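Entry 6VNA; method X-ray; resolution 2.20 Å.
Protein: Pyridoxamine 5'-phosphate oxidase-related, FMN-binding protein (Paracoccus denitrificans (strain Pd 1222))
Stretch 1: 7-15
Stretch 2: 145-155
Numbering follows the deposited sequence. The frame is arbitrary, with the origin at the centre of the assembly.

Stretch 1 (7-15) RETTDEARA
Stretch 2 (145-155) GQAFKLTASDM

How do the two backbones lie against each other? Stretch 1 begins as an extended loop, with Glu 8 (phi/psi -63/123) and Thr 9 (-67/129), and turns helical from Asp 11 to Ala 15. Stretch 2 runs from a loop at Gly 145, whose phi is positive (69), through strand residues beginning at Phe 148 into a weakly bonded helix at about Ala 152. The two advance in the same sense: Arg 7 CA lies 5.1 Å from Phe 148 CA, and Arg 14 CA 5.4 Å from Asp 154 CA. No backbone-to-backbone hydrogen bond joins them, so side chains make the polar links, and 628 Å² is buried in all.

Which donors and acceptors are satisfied across the contact? Thr 9, chi1 m, gives its hydroxyl to the strand: OG1 donates to Lys 149 O at 2.6 Å, a short bond that occupies a carbonyl of the strand. Farther along, Arg 14 (m, t, t, chi4 102°) sends its guanidinium edge to Asp 154 (chi1 m, chi2 -6°). Its NE lies 3.0 Å from Asp 154 OD1; the hydrogen bond is weak, at 149°, but opposite charges make the pair a salt bridge.

How are these groups held in place within each stretch? Arg 14 NH1 also forms a 2.8 Å salt bridge with Asp 11 OD1, so one guanidinium serves two carboxylates. Thr 10, chi1 p, caps the first helix by accepting from Ala 13 N at OG1, 3.2 Å away and nearly linear at 174°; Thr 10 O accepts from Arg 14 N at 3.1 Å. In stretch 2, Asp 154 OD2 accepts from Thr 151 N at 3.2 Å, leaving OD1 to face the arginine. Thr 151 OG1 and Ser 153 OG share a 2.7 Å hydrogen bond.

What fills the space around these bonds? The Phe 148 ring (chi1 m, chi2 90°) receives Ala 13 CB over one face, 3.6 Å from the ring centroid and 9° off its normal, a CH-pi contact. Glu 8 O approaches the ring edge, 3.6 Å from Phe 148 CD2. Beside the threonine bond, Thr 9 CG2 packs 3.6 Å from Leu 150 CD2.

What does Arg 7 contribute? Its CB points away, but m, m, m torsions fold the chain back until NH2 is 3.6 Å from Lys 149 CG. NH1 comes within 3.3 Å of Ala 147 O at too poor an angle for a hydrogen bond; that carbonyl instead meets Arg 7 CA at 3.6 Å in a CA-H...O contact.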

# COMPACT_ATOMS: atom_id res chain seq x y z
N ARG A 7 2.00 -22.44 5.05
CA ARG A 7 0.62 -21.91 5.26
C ARG A 7 0.36 -21.79 6.76
O ARG A 7 -0.04 -20.70 7.20
CB ARG A 7 -0.46 -22.79 4.62
CG ARG A 7 -0.56 -22.68 3.10
CD ARG A 7 -0.83 -21.29 2.55
NE ARG A 7 -2.04 -20.70 3.11
CZ ARG A 7 -2.39 -19.42 2.99
NH1 ARG A 7 -1.64 -18.56 2.33
NH2 ARG A 7 -3.51 -19.00 3.55
N GLU A 8 0.58 -22.88 7.50
CA GLU A 8 0.34 -22.94 8.97
C GLU A 8 1.27 -21.94 9.68
O GLU A 8 2.49 -22.03 9.52
CB GLU A 8 0.54 -24.37 9.48
CG GLU A 8 0.14 -24.57 10.94
CD GLU A 8 0.03 -26.04 11.33
OE1 GLU A 8 0.53 -26.90 10.57
OE2 GLU A 8 -0.57 -26.33 12.39
N THR A 9 0.68 -21.02 10.43
CA THR A 9 1.39 -19.94 11.15
C THR A 9 2.23 -20.57 12.26
O THR A 9 1.67 -21.33 13.03
CB THR A 9 0.37 -18.90 11.62
OG1 THR A 9 -0.28 -18.46 10.42
CG2 THR A 9 0.96 -17.73 12.37
N THR A 10 3.53 -20.23 12.34
CA THR A 10 4.52 -20.68 13.36
C THR A 10 4.98 -19.47 14.17
O THR A 10 4.74 -18.34 13.72
CB THR A 10 5.76 -21.31 12.69
OG1 THR A 10 6.34 -20.29 11.88
CG2 THR A 10 5.44 -22.51 11.83
N ASP A 11 5.68 -19.69 15.28
CA ASP A 11 6.23 -18.58 16.12
C ASP A 11 7.30 -17.81 15.32
O ASP A 11 7.51 -16.58 15.59
CB ASP A 11 6.75 -19.12 17.46
CG ASP A 11 5.67 -19.29 18.52
OD1 ASP A 11 4.56 -18.78 18.31
OD2 ASP A 11 5.94 -19.92 19.57
N GLU A 12 7.96 -18.47 14.36
CA GLU A 12 8.99 -17.84 13.49
C GLU A 12 8.28 -16.79 12.62
O GLU A 12 8.72 -15.60 12.61
CB GLU A 12 9.74 -18.90 12.68
CG GLU A 12 10.48 -19.94 13.52
CD GLU A 12 11.44 -20.86 12.75
OE1 GLU A 12 11.17 -21.17 11.56
OE2 GLU A 12 12.47 -21.24 13.34
N ALA A 13 7.20 -17.19 11.95
CA ALA A 13 6.34 -16.29 11.14
C ALA A 13 5.85 -15.12 12.00
O ALA A 13 5.94 -13.94 11.56
CB ALA A 13 5.21 -17.09 10.52
N ARG A 14 5.44 -15.39 13.23
CA ARG A 14 4.94 -14.33 14.15
C ARG A 14 6.05 -13.31 14.37
O ARG A 14 5.77 -12.09 14.29
CB ARG A 14 4.43 -14.94 15.47
CG ARG A 14 3.17 -15.79 15.32
CD ARG A 14 2.53 -16.31 16.61
NE ARG A 14 1.41 -17.14 16.20
CZ ARG A 14 1.36 -18.48 16.16
NH1 ARG A 14 2.37 -19.21 16.62
NH2 ARG A 14 0.28 -19.08 15.69
N ALA A 15 7.27 -13.77 14.64
CA ALA A 15 8.44 -12.91 15.00
C ALA A 15 8.88 -12.09 13.76
O ALA A 15 9.20 -10.87 13.90
CB ALA A 15 9.55 -13.79 15.53
N GLY A 145 8.03 -19.22 -1.13
CA GLY A 145 7.03 -20.20 -0.66
C GLY A 145 5.67 -19.54 -0.41
O GLY A 145 5.36 -18.53 -1.08
N GLN A 146 4.88 -20.12 0.49
CA GLN A 146 3.48 -19.72 0.73
C GLN A 146 3.43 -18.72 1.88
O GLN A 146 4.29 -18.78 2.77
CB GLN A 146 2.61 -20.96 1.02
CG GLN A 146 2.40 -21.84 -0.21
CD GLN A 146 1.32 -22.88 -0.01
OE1 GLN A 146 1.53 -23.90 0.65
NE2 GLN A 146 0.14 -22.63 -0.57
N ALA A 147 2.44 -17.84 1.85
CA ALA A 147 2.18 -16.80 2.86
C ALA A 147 1.65 -17.43 4.15
O ALA A 147 1.19 -18.58 4.11
CB ALA A 147 1.20 -15.80 2.32
N PHE A 148 1.69 -16.68 5.24
CA PHE A 148 1.02 -16.99 6.53
C PHE A 148 -0.15 -16.02 6.74
O PHE A 148 0.05 -14.79 6.54
CB PHE A 148 2.02 -16.87 7.68
CG PHE A 148 3.29 -17.66 7.47
CD1 PHE A 148 4.39 -17.10 6.85
CD2 PHE A 148 3.36 -18.99 7.87
CE1 PHE A 148 5.55 -17.84 6.65
CE2 PHE A 148 4.52 -19.73 7.67
CZ PHE A 148 5.61 -19.15 7.06
N LYS A 149 -1.30 -16.56 7.14
CA LYS A 149 -2.46 -15.78 7.69
C LYS A 149 -2.19 -15.48 9.17
O LYS A 149 -1.85 -16.40 9.90
CB LYS A 149 -3.77 -16.55 7.54
CG LYS A 149 -4.29 -16.63 6.12
CD LYS A 149 -5.79 -16.82 6.01
CE LYS A 149 -6.25 -16.90 4.57
NZ LYS A 149 -7.73 -16.90 4.46
N LEU A 150 -2.34 -14.22 9.58
CA LEU A 150 -2.03 -13.77 10.96
C LEU A 150 -3.28 -13.14 11.59
O LEU A 150 -4.05 -12.48 10.88
CB LEU A 150 -0.89 -12.76 10.88
CG LEU A 150 0.44 -13.28 10.32
CD1 LEU A 150 1.42 -12.14 10.17
CD2 LEU A 150 1.02 -14.34 11.23
N THR A 151 -3.46 -13.35 12.89
CA THR A 151 -4.47 -12.66 13.72
C THR A 151 -3.83 -11.37 14.22
O THR A 151 -2.63 -11.16 13.93
CB THR A 151 -4.94 -13.52 14.91
OG1 THR A 151 -3.94 -13.46 15.93
CG2 THR A 151 -5.22 -14.95 14.50
N ALA A 152 -4.58 -10.57 14.97
CA ALA A 152 -4.12 -9.26 15.49
C ALA A 152 -3.13 -9.49 16.63
O ALA A 152 -2.22 -8.66 16.81
CB ALA A 152 -5.30 -8.43 15.91
N SER A 153 -3.30 -10.58 17.39
CA SER A 153 -2.39 -10.97 18.50
C SER A 153 -1.02 -11.34 17.92
O SER A 153 -0.00 -10.84 18.44
CB SER A 153 -2.98 -12.09 19.33
OG SER A 153 -3.32 -13.20 18.51
N ASP A 154 -1.02 -12.13 16.84
CA ASP A 154 0.17 -12.57 16.06
C ASP A 154 1.10 -11.40 15.68
O ASP A 154 2.34 -11.63 15.60
CB ASP A 154 -0.26 -13.32 14.79
CG ASP A 154 -0.84 -14.70 15.05
OD1 ASP A 154 -0.80 -15.15 16.22
OD2 ASP A 154 -1.31 -15.34 14.07
N MET A 155 0.55 -10.20 15.46
CA MET A 155 1.28 -9.02 14.94
C MET A 155 1.74 -8.09 16.08
O MET A 155 2.61 -7.24 15.81
CB MET A 155 0.40 -8.24 13.95
CG MET A 155 0.24 -8.99 12.65
SD MET A 155 -0.71 -8.13 11.39
CE MET A 155 -2.35 -8.78 11.69